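Local coordinates for protein colicin-B (Escherichia coli, PDB 1RH1) that forms channels in the cytoplasmic membrane of Escherichia coli and close relatives, depolarizing it and dissipating cellular energy, at residues W49-Q61 with V200-V213. Residues are numbered along the deposited sequence; the frame is centred on the assembly and turned at random.
Sequences WGDYSPQGIALVQ and VPDRSRPGTNIKDV
An Asx turn at Asp202, just past strand 189-201, meets the bend Pro54-Ile57 of the loop leading into strand 62-64, and the backbone carbonyl of Gln55 in that bend is the main polar link. Arg203 N donates to Gln55 O at 2.8 Å in an almost straight bond (176°), approaching from above the carbonyl plane. The Arg203 chain, folded over at chi2 and chi3 (67° and 68°), brings NE back to the same oxygen for a second, weak bond. Its guanidinium turns its edge to Gly56 CA, while Pro201 O lies over one face. Gly56, with a positive phi, has no side chain to obstruct this approach. The turn itself is tied by Asp202 OD2, which accepts from Ser204 N on its anti side and, at 2.7 Å, from Ser204 OG on its syn side, both from the same face of the carboxylate, which probably helps to hold the carboxylate in place. The CG methylene of Gln55 rests 3.4 Å from Asp202 OD2, and Pro54 CG packs as closely on Ser204 CB. Farther along, the extended Gln55 chain runs past Ile210, bringing NE2 near CG2. Next to the polar part lies an apolar patch: Ile57 CG2, anti to the carbonyl carbon, touches both Ile210 CD1 and Val200 CG1 at 3.7 Å, while Ile57 CD1 lies 4.2 Å from Val213 CG1. Ile57 also leans on Ser87 of strand 87-90, and Val213 on Val226 of strand 225-228. Far from the chain centre, this is structural packing of an irregular loop on the 202-208 connection, opened by the Asx turn, between the end of strand 189-201 of the mixed sheet and short strand 209-210; strand 213-216 follows the corner and pairs antiparallel with 189-201.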
ATOM      1  N   TRP A  49      39.967 -21.430  21.323  1.00  8.97           N
ATOM      2  CA  TRP A  49      41.318 -21.378  21.871  1.00 10.02           C
ATOM      3  C   TRP A  49      41.729 -20.198  22.712  1.00  8.81           C
ATOM      4  O   TRP A  49      42.617 -20.345  23.559  1.00 13.20           O
ATOM      5  CB  TRP A  49      42.404 -21.493  20.778  1.00  8.71           C
ATOM      6  CG  TRP A  49      42.769 -20.258  19.947  1.00  6.44           C
ATOM      7  CD1 TRP A  49      43.644 -19.258  20.348  1.00  3.72           C
ATOM      8  CD2 TRP A  49      42.273 -20.037  18.715  1.00  2.00           C
ATOM      9  NE1 TRP A  49      43.697 -18.390  19.362  1.00  2.00           N
ATOM     10  CE2 TRP A  49      42.890 -18.829  18.369  1.00  4.76           C
ATOM     11  CE3 TRP A  49      41.397 -20.699  17.876  1.00  2.00           C
ATOM     12  CZ2 TRP A  49      42.619 -18.261  17.124  1.00  7.07           C
ATOM     13  CZ3 TRP A  49      41.125 -20.135  16.632  1.00  6.66           C
ATOM     14  CH2 TRP A  49      41.729 -18.926  16.257  1.00  9.86           C
ATOM     15  N   GLY A  50      41.139 -19.025  22.500  1.00  7.59           N
ATOM     16  CA  GLY A  50      41.543 -17.840  23.252  1.00  8.85           C
ATOM     17  C   GLY A  50      41.173 -17.937  24.718  1.00  6.71           C
ATOM     18  O   GLY A  50      40.641 -18.949  25.186  1.00  2.82           O
ATOM     19  N   ASP A  51      41.452 -16.846  25.425  1.00  8.24           N
ATOM     20  CA  ASP A  51      41.107 -16.746  26.831  1.00  9.73           C
ATOM     21  C   ASP A  51      39.633 -16.372  27.004  1.00  9.89           C
ATOM     22  O   ASP A  51      39.254 -15.229  27.266  1.00 15.07           O
ATOM     23  CB  ASP A  51      42.035 -15.722  27.442  1.00 12.07           C
ATOM     24  CG  ASP A  51      41.914 -15.560  28.945  1.00 18.54           C
ATOM     25  OD1 ASP A  51      42.003 -16.543  29.688  1.00 23.46           O
ATOM     26  OD2 ASP A  51      41.735 -14.421  29.372  1.00 26.08           O
ATOM     27  N   TYR A  52      38.781 -17.383  26.801  1.00  9.64           N
ATOM     28  CA  TYR A  52      37.326 -17.315  26.890  1.00 12.90           C
ATOM     29  C   TYR A  52      36.715 -18.521  27.601  1.00 13.90           C
ATOM     30  O   TYR A  52      37.377 -19.531  27.871  1.00 18.47           O
ATOM     31  CB  TYR A  52      36.731 -17.237  25.503  1.00 12.78           C
ATOM     32  CG  TYR A  52      37.279 -16.053  24.736  1.00 14.64           C
ATOM     33  CD1 TYR A  52      38.284 -16.261  23.798  1.00 11.93           C
ATOM     34  CD2 TYR A  52      36.813 -14.761  25.006  1.00 14.89           C
ATOM     35  CE1 TYR A  52      38.832 -15.169  23.130  1.00 14.53           C
ATOM     36  CE2 TYR A  52      37.365 -13.671  24.337  1.00 14.30           C
ATOM     37  CZ  TYR A  52      38.376 -13.885  23.406  1.00 13.80           C
ATOM     38  OH  TYR A  52      38.963 -12.814  22.774  1.00 14.23           O
ATOM     39  N   SER A  53      35.413 -18.454  27.896  1.00 14.53           N
ATOM     40  CA  SER A  53      34.763 -19.546  28.598  1.00 13.92           C
ATOM     41  C   SER A  53      34.294 -20.700  27.697  1.00 10.10           C
ATOM     42  O   SER A  53      33.730 -20.477  26.616  1.00  9.45           O
ATOM     43  CB  SER A  53      33.595 -18.972  29.381  1.00 15.27           C
ATOM     44  OG  SER A  53      33.192 -19.904  30.373  1.00 20.21           O
ATOM     45  N   PRO A  54      34.531 -21.953  28.148  1.00  5.27           N
ATOM     46  CA  PRO A  54      34.301 -23.201  27.426  1.00  2.53           C
ATOM     47  C   PRO A  54      32.876 -23.572  27.166  1.00  4.93           C
ATOM     48  O   PRO A  54      32.639 -24.565  26.482  1.00  4.03           O
ATOM     49  CB  PRO A  54      34.968 -24.248  28.237  1.00  2.00           C
ATOM     50  CG  PRO A  54      34.733 -23.705  29.619  1.00  2.03           C
ATOM     51  CD  PRO A  54      35.137 -22.267  29.434  1.00  4.06           C
ATOM     52  N   GLN A  55      31.967 -22.780  27.767  1.00  5.01           N
ATOM     53  CA  GLN A  55      30.525 -22.877  27.623  1.00  4.34           C
ATOM     54  C   GLN A  55      30.070 -22.960  26.199  1.00  3.86           C
ATOM     55  O   GLN A  55      29.048 -23.560  25.907  1.00  6.79           O
ATOM     56  CB  GLN A  55      29.874 -21.692  28.236  1.00  6.08           C
ATOM     57  CG  GLN A  55      30.041 -21.839  29.724  1.00 16.11           C
ATOM     58  CD  GLN A  55      29.432 -20.749  30.594  1.00 19.37           C
ATOM     59  OE1 GLN A  55      29.749 -20.645  31.789  1.00 22.42           O
ATOM     60  NE2 GLN A  55      28.551 -19.918  30.036  1.00 17.77           N
ATOM     61  N   GLY A  56      30.833 -22.331  25.312  1.00  7.30           N
ATOM     62  CA  GLY A  56      30.586 -22.419  23.890  1.00  9.91           C
ATOM     63  C   GLY A  56      30.129 -21.116  23.272  1.00 11.49           C
ATOM     64  O   GLY A  56      30.145 -20.965  22.046  1.00 12.57           O
ATOM     65  N   ILE A  57      29.723 -20.166  24.112  1.00  7.97           N
ATOM     66  CA  ILE A  57      29.200 -18.939  23.568  1.00  7.84           C
ATOM     67  C   ILE A  57      30.311 -17.922  23.472  1.00  6.11           C
ATOM     68  O   ILE A  57      31.267 -17.920  24.268  1.00  6.55           O
ATOM     69  CB  ILE A  57      28.023 -18.375  24.445  1.00  6.76           C
ATOM     70  CG1 ILE A  57      28.458 -18.035  25.860  1.00  5.17           C
ATOM     71  CG2 ILE A  57      26.911 -19.419  24.430  1.00  2.00           C
ATOM     72  CD1 ILE A  57      27.434 -17.221  26.649  1.00 10.21           C
ATOM     73  N   ALA A  58      30.092 -17.072  22.449  1.00  4.22           N
ATOM     74  CA  ALA A  58      30.943 -15.931  22.173  1.00  2.00           C
ATOM     75  C   ALA A  58      30.945 -14.928  23.314  1.00  2.00           C
ATOM     76  O   ALA A  58      30.075 -15.037  24.171  1.00  2.00           O
ATOM     77  CB  ALA A  58      30.447 -15.277  20.939  1.00  2.00           C
ATOM     78  N   LEU A  59      31.845 -13.940  23.415  1.00  2.00           N
ATOM     79  CA  LEU A  59      31.828 -13.034  24.571  1.00  2.64           C
ATOM     80  C   LEU A  59      30.562 -12.177  24.609  1.00  4.48           C
ATOM     81  O   LEU A  59      29.900 -11.932  23.586  1.00  3.34           O
ATOM     82  CB  LEU A  59      33.039 -12.101  24.557  1.00  2.00           C
ATOM     83  CG  LEU A  59      32.960 -10.812  23.730  1.00  4.32           C
ATOM     84  CD1 LEU A  59      34.060  -9.864  24.148  1.00  6.97           C
ATOM     85  CD2 LEU A  59      33.027 -11.138  22.262  1.00  6.19           C
ATOM     86  N   VAL A  60      30.190 -11.721  25.804  1.00  2.07           N
ATOM     87  CA  VAL A  60      29.016 -10.858  25.925  1.00  4.96           C
ATOM     88  C   VAL A  60      29.543  -9.483  25.548  1.00  2.00           C
ATOM     89  O   VAL A  60      30.200  -8.788  26.329  1.00  4.69           O
ATOM     90  CB  VAL A  60      28.453 -10.952  27.395  1.00  2.00           C
ATOM     91  CG1 VAL A  60      27.415  -9.899  27.699  1.00  3.41           C
ATOM     92  CG2 VAL A  60      27.679 -12.257  27.531  1.00  4.84           C
ATOM     93  N   GLN A  61      29.285  -9.112  24.293  1.00  2.74           N
ATOM     94  CA  GLN A  61      29.924  -7.910  23.818  1.00  3.19           C
ATOM     95  C   GLN A  61      29.318  -6.622  24.255  1.00  2.64           C
ATOM     96  O   GLN A  61      30.081  -5.706  24.526  1.00  7.10           O
ATOM     97  CB  GLN A  61      30.013  -7.901  22.300  1.00  5.19           C
ATOM     98  CG  GLN A  61      28.752  -7.969  21.508  1.00  2.00           C
ATOM     99  CD  GLN A  61      29.074  -7.739  20.064  1.00  2.00           C
ATOM    100  OE1 GLN A  61      28.931  -8.625  19.233  1.00  2.00           O
ATOM    101  NE2 GLN A  61      29.509  -6.515  19.786  1.00  2.07           N
ATOM    102  N   VAL A 200      20.671 -22.302  25.591  1.00  8.27           N
ATOM    103  CA  VAL A 200      21.916 -22.666  24.925  1.00  9.08           C
ATOM    104  C   VAL A 200      22.672 -23.654  25.805  1.00  9.38           C
ATOM    105  O   VAL A 200      22.867 -23.373  26.983  1.00 10.53           O
ATOM    106  CB  VAL A 200      22.786 -21.391  24.669  1.00  8.46           C
ATOM    107  CG1 VAL A 200      24.098 -21.759  24.012  1.00  7.97           C
ATOM    108  CG2 VAL A 200      22.086 -20.456  23.698  1.00  7.85           C
ATOM    109  N   PRO A 201      23.100 -24.810  25.291  1.00  6.83           N
ATOM    110  CA  PRO A 201      24.003 -25.741  25.944  1.00  6.69           C
ATOM    111  C   PRO A 201      25.399 -25.300  26.298  1.00  6.65           C
ATOM    112  O   PRO A 201      26.095 -24.647  25.524  1.00  7.40           O
ATOM    113  CB  PRO A 201      24.053 -26.931  25.045  1.00  4.39           C
ATOM    114  CG  PRO A 201      23.624 -26.397  23.711  1.00  6.41           C
ATOM    115  CD  PRO A 201      22.542 -25.414  24.097  1.00  7.38           C
ATOM    116  N   ASP A 202      25.740 -25.727  27.518  1.00 10.30           N
ATOM    117  CA  ASP A 202      27.040 -25.553  28.117  1.00  9.60           C
ATOM    118  C   ASP A 202      27.960 -26.622  27.565  1.00 10.99           C
ATOM    119  O   ASP A 202      27.863 -27.788  27.948  1.00 16.07           O
ATOM    120  CB  ASP A 202      26.982 -25.715  29.635  1.00  9.15           C
ATOM    121  CG  ASP A 202      28.243 -25.211  30.346  1.00 14.98           C
ATOM    122  OD1 ASP A 202      28.160 -24.805  31.505  1.00 21.17           O
ATOM    123  OD2 ASP A 202      29.322 -25.194  29.762  1.00 15.70           O
ATOM    124  N   ARG A 203      28.894 -26.206  26.710  1.00 10.80           N
ATOM    125  CA  ARG A 203      29.876 -27.105  26.145  1.00 11.55           C
ATOM    126  C   ARG A 203      30.859 -27.603  27.196  1.00 12.11           C
ATOM    127  O   ARG A 203      31.500 -28.624  26.941  1.00 15.97           O
ATOM    128  CB  ARG A 203      30.656 -26.412  25.048  1.00 16.03           C
ATOM    129  CG  ARG A 203      30.331 -26.878  23.641  1.00 25.23           C
ATOM    130  CD  ARG A 203      28.914 -26.510  23.194  1.00 34.48           C
ATOM    131  NE  ARG A 203      28.748 -25.067  23.024  1.00 41.32           N
ATOM    132  CZ  ARG A 203      27.822 -24.512  22.226  1.00 42.84           C
ATOM    133  NH1 ARG A 203      26.965 -25.256  21.511  1.00 44.14           N
ATOM    134  NH2 ARG A 203      27.766 -23.182  22.143  1.00 42.09           N
ATOM    135  N   SER A 204      31.008 -26.942  28.366  1.00 11.68           N
ATOM    136  CA  SER A 204      31.930 -27.382  29.410  1.00 10.04           C
ATOM    137  C   SER A 204      31.346 -28.355  30.408  1.00 12.61           C
ATOM    138  O   SER A 204      32.106 -29.084  31.040  1.00 12.03           O
ATOM    139  CB  SER A 204      32.476 -26.227  30.230  1.00  5.22           C
ATOM    140  OG  SER A 204      31.625 -25.587  31.169  1.00  2.00           O
ATOM    141  N   ARG A 205      30.010 -28.370  30.570  1.00 16.76           N
ATOM    142  CA  ARG A 205      29.315 -29.232  31.520  1.00 14.13           C
ATOM    143  C   ARG A 205      28.156 -29.903  30.795  1.00 14.46           C
ATOM    144  O   ARG A 205      27.015 -29.474  30.911  1.00 11.05           O
ATOM    145  CB  ARG A 205      28.844 -28.363  32.657  1.00 11.48           C
ATOM    146  CG  ARG A 205      28.719 -29.152  33.929  1.00 22.94           C
ATOM    147  CD  ARG A 205      29.518 -28.505  35.069  1.00 30.34           C
ATOM    148  NE  ARG A 205      30.951 -28.768  34.991  1.00 36.47           N
ATOM    149  CZ  ARG A 205      31.840 -27.906  34.470  1.00 39.34           C
ATOM    150  NH1 ARG A 205      31.459 -26.718  33.973  1.00 41.83           N
ATOM    151  NH2 ARG A 205      33.134 -28.241  34.446  1.00 38.27           N
ATOM    152  N   PRO A 206      28.395 -30.958  30.001  1.00 17.92           N
ATOM    153  CA  PRO A 206      27.432 -31.557  29.072  1.00 19.03           C
ATOM    154  C   PRO A 206      26.180 -32.094  29.744  1.00 21.23           C
ATOM    155  O   PRO A 206      26.218 -32.488  30.912  1.00 24.45           O
ATOM    156  CB  PRO A 206      28.207 -32.641  28.353  1.00 16.97           C
ATOM    157  CG  PRO A 206      29.627 -32.145  28.439  1.00 19.00           C
ATOM    158  CD  PRO A 206      29.674 -31.653  29.883  1.00 19.38           C
ATOM    159  N   GLY A 207      25.074 -32.089  28.982  1.00 18.91           N
ATOM    160  CA  GLY A 207      23.762 -32.476  29.473  1.00 21.05           C
ATOM    161  C   GLY A 207      23.015 -31.267  30.026  1.00 20.24           C
ATOM    162  O   GLY A 207      21.812 -31.124  29.776  1.00 22.84           O
ATOM    163  N   THR A 208      23.708 -30.402  30.791  1.00 15.17           N
ATOM    164  CA  THR A 208      23.100 -29.182  31.292  1.00 14.03           C
ATOM    165  C   THR A 208      23.232 -28.072  30.230  1.00 13.73           C
ATOM    166  O   THR A 208      24.136 -28.109  29.387  1.00 11.73           O
ATOM    167  CB  THR A 208      23.769 -28.736  32.652  1.00 15.78           C
ATOM    168  OG1 THR A 208      24.789 -27.791  32.388  1.00 20.70           O
ATOM    169  CG2 THR A 208      24.434 -29.881  33.391  1.00 17.23           C
ATOM    170  N   ASN A 209      22.298 -27.099  30.234  1.00 10.13           N
ATOM    171  CA  ASN A 209      22.327 -25.916  29.370  1.00  7.80           C
ATOM    172  C   ASN A 209      22.937 -24.735  30.151  1.00  8.83           C
ATOM    173  O   ASN A 209      23.009 -24.817  31.379  1.00  8.50           O
ATOM    174  CB  ASN A 209      20.906 -25.538  28.928  1.00  8.70           C
ATOM    175  CG  ASN A 209      20.099 -26.484  28.016  1.00 13.94           C
ATOM    176  OD1 ASN A 209      20.521 -26.992  26.960  1.00 13.73           O
ATOM    177  ND2 ASN A 209      18.839 -26.685  28.419  1.00  9.64           N
ATOM    178  N   ILE A 210      23.430 -23.631  29.552  1.00  5.94           N
ATOM    179  CA  ILE A 210      23.989 -22.478  30.274  1.00  2.00           C
ATOM    180  C   ILE A 210      22.845 -21.713  30.926  1.00  9.43           C
ATOM    181  O   ILE A 210      21.895 -21.278  30.247  1.00  9.85           O
ATOM    182  CB  ILE A 210      24.737 -21.510  29.332  1.00  2.00           C
ATOM    183  CG1 ILE A 210      25.874 -22.222  28.644  1.00  2.29           C
ATOM    184  CG2 ILE A 210      25.280 -20.340  30.129  1.00  2.00           C
ATOM    185  CD1 ILE A 210      26.306 -21.526  27.358  1.00  3.56           C
ATOM    186  N   LYS A 211      22.966 -21.554  32.256  1.00  9.67           N
ATOM    187  CA  LYS A 211      21.961 -20.883  33.059  1.00  8.29           C
ATOM    188  C   LYS A 211      21.761 -19.449  32.592  1.00  9.76           C
ATOM    189  O   LYS A 211      22.721 -18.699  32.407  1.00  7.77           O
ATOM    190  CB  LYS A 211      22.372 -20.859  34.524  1.00  9.49           C
ATOM    191  CG  LYS A 211      21.287 -20.278  35.441  1.00 13.02           C
ATOM    192  CD  LYS A 211      21.881 -19.939  36.809  1.00 19.36           C
ATOM    193  CE  LYS A 211      20.899 -19.329  37.843  1.00 20.39           C
ATOM    194  NZ  LYS A 211      19.857 -20.235  38.307  1.00 20.81           N
ATOM    195  N   ASP A 212      20.483 -19.122  32.360  1.00  8.65           N
ATOM    196  CA  ASP A 212      20.021 -17.782  32.013  1.00  9.31           C
ATOM    197  C   ASP A 212      20.610 -17.132  30.758  1.00  8.42           C
ATOM    198  O   ASP A 212      20.868 -15.924  30.697  1.00 12.58           O
ATOM    199  CB  ASP A 212      20.242 -16.866  33.255  1.00 11.29           C
ATOM    200  CG  ASP A 212      19.280 -17.033  34.447  1.00 15.43           C
ATOM    201  OD1 ASP A 212      19.330 -16.215  35.359  1.00 17.23           O
ATOM    202  OD2 ASP A 212      18.474 -17.959  34.494  1.00 18.41           O
ATOM    203  N   VAL A 213      20.809 -17.984  29.753  1.00  4.60           N
ATOM    204  CA  VAL A 213      21.376 -17.653  28.461  1.00  2.31           C
ATOM    205  C   VAL A 213      20.494 -18.453  27.516  1.00  6.70           C
ATOM    206  O   VAL A 213      20.289 -19.666  27.681  1.00 10.57           O
ATOM    207  CB  VAL A 213      22.876 -18.109  28.402  1.00  2.00           C
ATOM    208  CG1 VAL A 213      23.384 -18.318  26.989  1.00  2.00           C
ATOM    209  CG2 VAL A 213      23.747 -17.007  28.940  1.00  2.00           C
TER